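Local structure of extracellular ligand-binding receptor (Verminephrobacter eiseniae, 4M88) at residues Phe256-Phe270 and Glu283-Arg296. The protein probably binds an amino acid or related solute outside the cell as the substrate-binding component of an ABC transporter. Sequence-based numbering, arbitrary orientation.
With GOL (glycerol), chain D.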
# COMPACT_ATOMS: atom_id res chain seq x y z
N PHE A 256 4.03 2.83 -6.78
CA PHE A 256 5.08 3.83 -6.67
C PHE A 256 6.23 3.41 -7.56
O PHE A 256 6.32 2.23 -7.92
CB PHE A 256 5.57 3.89 -5.22
CG PHE A 256 4.49 4.23 -4.23
CD1 PHE A 256 4.03 5.53 -4.12
CD2 PHE A 256 3.93 3.24 -3.42
CE1 PHE A 256 3.03 5.86 -3.21
CE2 PHE A 256 2.94 3.56 -2.51
CZ PHE A 256 2.49 4.88 -2.41
N PRO A 257 7.12 4.36 -7.92
CA PRO A 257 8.33 3.99 -8.66
C PRO A 257 9.13 2.97 -7.87
O PRO A 257 8.96 2.86 -6.65
CB PRO A 257 9.11 5.31 -8.76
CG PRO A 257 8.05 6.38 -8.67
CD PRO A 257 7.03 5.82 -7.70
N ASP A 258 9.98 2.22 -8.54
CA ASP A 258 10.71 1.17 -7.84
C ASP A 258 11.64 1.79 -6.80
O ASP A 258 12.36 2.73 -7.10
CB ASP A 258 11.51 0.32 -8.83
CG ASP A 258 12.09 -0.91 -8.18
OD1 ASP A 258 13.15 -0.78 -7.53
OD2 ASP A 258 11.47 -2.00 -8.30
N PRO A 259 11.62 1.24 -5.57
CA PRO A 259 12.41 1.79 -4.45
C PRO A 259 13.91 1.59 -4.64
O PRO A 259 14.70 2.24 -3.95
CB PRO A 259 11.90 1.01 -3.23
CG PRO A 259 11.33 -0.26 -3.79
CD PRO A 259 10.75 0.13 -5.14
N ASN A 260 14.30 0.71 -5.56
CA ASN A 260 15.71 0.42 -5.76
C ASN A 260 16.30 0.92 -7.07
O ASN A 260 17.49 0.74 -7.33
CB ASN A 260 15.96 -1.08 -5.59
CG ASN A 260 15.73 -1.54 -4.17
OD1 ASN A 260 16.45 -1.13 -3.26
ND2 ASN A 260 14.70 -2.37 -3.97
N ASP A 261 15.48 1.56 -7.90
CA ASP A 261 15.97 2.14 -9.15
C ASP A 261 16.27 3.63 -8.95
O ASP A 261 15.83 4.23 -7.96
CB ASP A 261 14.99 1.92 -10.30
CG ASP A 261 14.96 0.47 -10.78
OD1 ASP A 261 16.01 -0.20 -10.71
OD2 ASP A 261 13.88 0.00 -11.22
N LYS A 262 17.02 4.22 -9.87
CA LYS A 262 17.55 5.56 -9.67
C LYS A 262 17.14 6.54 -10.76
O LYS A 262 17.76 7.59 -10.93
CB LYS A 262 19.07 5.51 -9.55
CG LYS A 262 19.56 5.71 -8.14
CD LYS A 262 20.87 4.98 -7.88
CE LYS A 262 21.76 5.79 -6.95
NZ LYS A 262 20.99 6.40 -5.81
N MSE A 263 16.08 6.20 -11.49
CA MSE A 263 15.61 6.98 -12.64
C MSE A 263 15.08 8.38 -12.30
O MSE A 263 15.40 9.35 -12.98
CB MSE A 263 14.53 6.17 -13.36
CG MSE A 263 13.76 6.91 -14.43
SE MSE A 263 12.89 5.61 -15.58
CE MSE A 263 14.46 4.48 -15.92
N LEU A 264 14.26 8.47 -11.26
CA LEU A 264 13.61 9.73 -10.89
C LEU A 264 14.30 10.42 -9.72
O LEU A 264 14.92 9.77 -8.89
CB LEU A 264 12.15 9.47 -10.49
CG LEU A 264 11.26 8.77 -11.51
CD1 LEU A 264 9.86 8.59 -10.93
CD2 LEU A 264 11.22 9.56 -12.79
N PRO A 265 14.18 11.76 -9.65
CA PRO A 265 14.70 12.50 -8.50
C PRO A 265 14.15 11.96 -7.18
O PRO A 265 14.90 11.88 -6.20
CB PRO A 265 14.19 13.92 -8.74
CG PRO A 265 14.12 14.04 -10.22
CD PRO A 265 13.71 12.66 -10.72
N VAL A 266 12.87 11.58 -7.14
CA VAL A 266 12.29 11.13 -5.87
C VAL A 266 12.90 9.79 -5.41
O VAL A 266 13.04 9.54 -4.21
CB VAL A 266 10.74 11.08 -5.95
CG1 VAL A 266 10.28 10.05 -6.97
CG2 VAL A 266 10.15 10.81 -4.57
N GLN A 267 13.28 8.94 -6.37
CA GLN A 267 13.95 7.70 -6.02
C GLN A 267 15.29 7.98 -5.35
O GLN A 267 15.65 7.34 -4.35
CB GLN A 267 14.13 6.81 -7.25
CG GLN A 267 12.82 6.15 -7.70
CD GLN A 267 12.90 5.64 -9.12
OE1 GLN A 267 13.35 6.34 -10.02
NE2 GLN A 267 12.46 4.40 -9.33
N ARG A 268 16.04 8.94 -5.89
CA ARG A 268 17.35 9.25 -5.35
C ARG A 268 17.25 9.94 -3.99
O ARG A 268 18.06 9.68 -3.10
CB ARG A 268 18.14 10.12 -6.33
CG ARG A 268 18.44 9.43 -7.64
CD ARG A 268 19.05 10.41 -8.64
NE ARG A 268 18.47 10.19 -9.96
CZ ARG A 268 17.85 11.12 -10.68
NH1 ARG A 268 17.75 12.37 -10.24
NH2 ARG A 268 17.35 10.81 -11.86
N GLU A 269 16.26 10.82 -3.83
CA GLU A 269 16.02 11.50 -2.56
C GLU A 269 15.58 10.53 -1.46
O GLU A 269 16.00 10.64 -0.31
CB GLU A 269 15.00 12.62 -2.75
CG GLU A 269 15.54 13.76 -3.62
CD GLU A 269 14.48 14.75 -4.08
OE1 GLU A 269 13.29 14.38 -4.14
OE2 GLU A 269 14.87 15.89 -4.40
N PHE A 270 14.72 9.58 -1.82
CA PHE A 270 14.33 8.52 -0.91
C PHE A 270 15.56 7.71 -0.52
O PHE A 270 15.79 7.45 0.65
CB PHE A 270 13.28 7.62 -1.58
CG PHE A 270 13.14 6.26 -0.94
CD1 PHE A 270 12.57 6.13 0.33
CD2 PHE A 270 13.56 5.12 -1.61
CE1 PHE A 270 12.43 4.87 0.92
CE2 PHE A 270 13.43 3.87 -1.02
CZ PHE A 270 12.86 3.74 0.24
N GLU A 283 19.22 -2.79 0.71
CA GLU A 283 18.17 -2.89 -0.29
C GLU A 283 16.89 -2.33 0.33
O GLU A 283 16.71 -2.46 1.54
CB GLU A 283 17.97 -4.36 -0.67
CG GLU A 283 17.23 -4.59 -1.96
CD GLU A 283 17.14 -6.07 -2.31
OE1 GLU A 283 18.18 -6.76 -2.26
OE2 GLU A 283 16.02 -6.53 -2.63
N TYR A 284 16.02 -1.72 -0.47
CA TYR A 284 14.80 -1.10 0.06
C TYR A 284 13.52 -1.79 -0.39
O TYR A 284 13.53 -2.57 -1.34
CB TYR A 284 14.75 0.38 -0.31
CG TYR A 284 16.01 1.09 0.12
CD1 TYR A 284 16.49 0.96 1.41
CD2 TYR A 284 16.74 1.83 -0.79
CE1 TYR A 284 17.67 1.57 1.80
CE2 TYR A 284 17.91 2.45 -0.41
CZ TYR A 284 18.37 2.32 0.88
OH TYR A 284 19.54 2.93 1.26
N THR A 285 12.41 -1.50 0.31
CA THR A 285 11.12 -2.08 -0.05
C THR A 285 10.10 -1.01 -0.43
O THR A 285 10.29 0.19 -0.16
CB THR A 285 10.51 -2.89 1.10
OG1 THR A 285 10.05 -2.00 2.13
CG2 THR A 285 11.52 -3.84 1.68
N GLU A 286 9.00 -1.46 -1.03
CA GLU A 286 7.90 -0.58 -1.42
C GLU A 286 7.23 0.05 -0.19
O GLU A 286 6.75 1.18 -0.26
CB GLU A 286 6.87 -1.39 -2.22
CG GLU A 286 7.39 -1.91 -3.57
CD GLU A 286 8.19 -3.21 -3.46
OE1 GLU A 286 8.49 -3.65 -2.33
OE2 GLU A 286 8.50 -3.79 -4.53
N PHE A 287 7.20 -0.66 0.93
CA PHE A 287 6.61 -0.07 2.13
C PHE A 287 7.45 1.06 2.71
O PHE A 287 6.91 2.04 3.21
CB PHE A 287 6.31 -1.13 3.18
CG PHE A 287 5.07 -1.92 2.89
CD1 PHE A 287 3.90 -1.27 2.50
CD2 PHE A 287 5.08 -3.30 2.94
CE1 PHE A 287 2.75 -1.99 2.19
CE2 PHE A 287 3.94 -4.03 2.64
CZ PHE A 287 2.77 -3.37 2.27
N GLN A 288 8.77 0.94 2.65
CA GLN A 288 9.63 2.05 3.04
C GLN A 288 9.35 3.26 2.16
O GLN A 288 9.23 4.38 2.65
CB GLN A 288 11.11 1.65 2.95
CG GLN A 288 11.49 0.66 4.04
CD GLN A 288 12.79 -0.04 3.79
OE1 GLN A 288 13.31 -0.03 2.68
NE2 GLN A 288 13.35 -0.66 4.84
N LEU A 289 9.24 3.05 0.85
CA LEU A 289 9.01 4.16 -0.05
C LEU A 289 7.63 4.76 0.17
O LEU A 289 7.46 5.97 0.12
CB LEU A 289 9.20 3.74 -1.52
CG LEU A 289 8.90 4.82 -2.56
CD1 LEU A 289 9.75 6.05 -2.32
CD2 LEU A 289 9.19 4.26 -3.95
N GLU A 290 6.64 3.91 0.46
CA GLU A 290 5.29 4.38 0.74
C GLU A 290 5.26 5.26 1.98
O GLU A 290 4.57 6.28 2.02
CB GLU A 290 4.33 3.20 0.93
CG GLU A 290 2.88 3.61 1.10
CD GLU A 290 1.90 2.56 0.60
OE1 GLU A 290 2.31 1.39 0.38
OE2 GLU A 290 0.71 2.90 0.42
N GLY A 291 6.01 4.85 3.01
CA GLY A 291 6.04 5.63 4.24
C GLY A 291 6.73 6.96 4.00
O GLY A 291 6.28 8.01 4.47
N TYR A 292 7.81 6.93 3.23
CA TYR A 292 8.53 8.15 2.89
C TYR A 292 7.63 9.12 2.12
O TYR A 292 7.57 10.31 2.44
CB TYR A 292 9.78 7.78 2.10
CG TYR A 292 10.55 8.97 1.56
CD1 TYR A 292 11.55 9.57 2.30
CD2 TYR A 292 10.25 9.50 0.30
CE1 TYR A 292 12.26 10.65 1.81
CE2 TYR A 292 10.96 10.59 -0.21
CZ TYR A 292 11.95 11.16 0.55
OH TYR A 292 12.65 12.24 0.06
N LEU A 293 6.92 8.63 1.11
CA LEU A 293 6.08 9.50 0.28
C LEU A 293 4.85 10.00 1.04
O LEU A 293 4.36 11.11 0.79
CB LEU A 293 5.66 8.79 -1.01
CG LEU A 293 6.79 8.62 -2.03
CD1 LEU A 293 6.38 7.75 -3.21
CD2 LEU A 293 7.29 9.97 -2.52
N SER A 294 4.34 9.18 1.95
CA SER A 294 3.17 9.58 2.72
C SER A 294 3.56 10.74 3.62
O SER A 294 2.84 11.74 3.70
CB SER A 294 2.60 8.41 3.52
OG SER A 294 2.12 7.41 2.65
N ALA A 295 4.69 10.61 4.29
CA ALA A 295 5.20 11.67 5.15
C ALA A 295 5.60 12.89 4.32
O ALA A 295 5.33 14.03 4.71
CB ALA A 295 6.38 11.17 5.99
N ARG A 296 6.25 12.67 3.19
CA ARG A 296 6.68 13.79 2.37
C ARG A 296 5.50 14.60 1.80
O ARG A 296 5.61 15.81 1.60
CB ARG A 296 7.60 13.33 1.24
CG ARG A 296 8.15 14.50 0.44
CD ARG A 296 9.39 14.11 -0.33
NE ARG A 296 9.80 15.20 -1.21
CZ ARG A 296 10.79 15.11 -2.09
NH1 ARG A 296 11.48 13.98 -2.19
NH2 ARG A 296 11.08 16.15 -2.87
C1 GOL D . 11.54 -3.94 -5.93
O1 GOL D . 12.79 -3.29 -6.03
C2 GOL D . 11.49 -4.80 -4.67
O2 GOL D . 10.32 -5.59 -4.75
C3 GOL D . 12.72 -5.71 -4.57
O3 GOL D . 12.64 -6.52 -3.41
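Phe270 meets Leu289, Tyr284 and Tyr292 at the heart of an aromatic cluster. With CG anti to its backbone N, Phe270 sets one ring face against Leu289 CA and brings CZ to Gln288 CB. Leu289 CD1 sits over one face, 3.9 Å from the Phe270 ring centroid and 22° off the normal, a CH-pi contact. The Phe270 edge turns toward the Tyr292 face, an edge-to-face pair with centroids 5.5 Å apart, and Phe270 CA also lies over that face. An alanine in place of Tyr292 would probably leave the edge of Phe270 without the ring face it points at and Gln34 without the hydroxyl it bonds. A second apolar group joins Leu293 to Phe256 and, ten residues on, to Val266: its CD1 lies 3.4 Å from Phe256 CD1, its CD2 3.6 Å from Val266 CG2.

Among polar contacts, the Asn260 amide clasps one residue's backbone. Tyr284 N donates to Asn260 OD1 (2.9 Å) in the carbonyl plane, on a lone pair, at a fairly straight 165°, while Asn260 ND2 donates to Tyr284 O (2.9 Å). The two bonds fix the amide's rotation, and ND2 also reaches O1 of a glycerol, probably from the crystallisation liquor. At the other end, Arg296 NH1 makes a salt bridge to Glu269 OE1 (2.7 Å); the oxygen lies in the guanidinium plane, although NH1 approaches from above the carboxylate plane.

Helices 265-270 and 286-296 cross at 101°, their axes 11.1 Å apart, a Thr285-Gln288 capping box starting the latter. Phe256 follows strand 250-254 of one lobe's mixed sheet, whereas helix 286-303 packs on helix 18-37 beside the other lobe's parallel sheet, consistent with an inter-lobe crossing of a two-lobed periplasmic binding protein of the leucine-binding family.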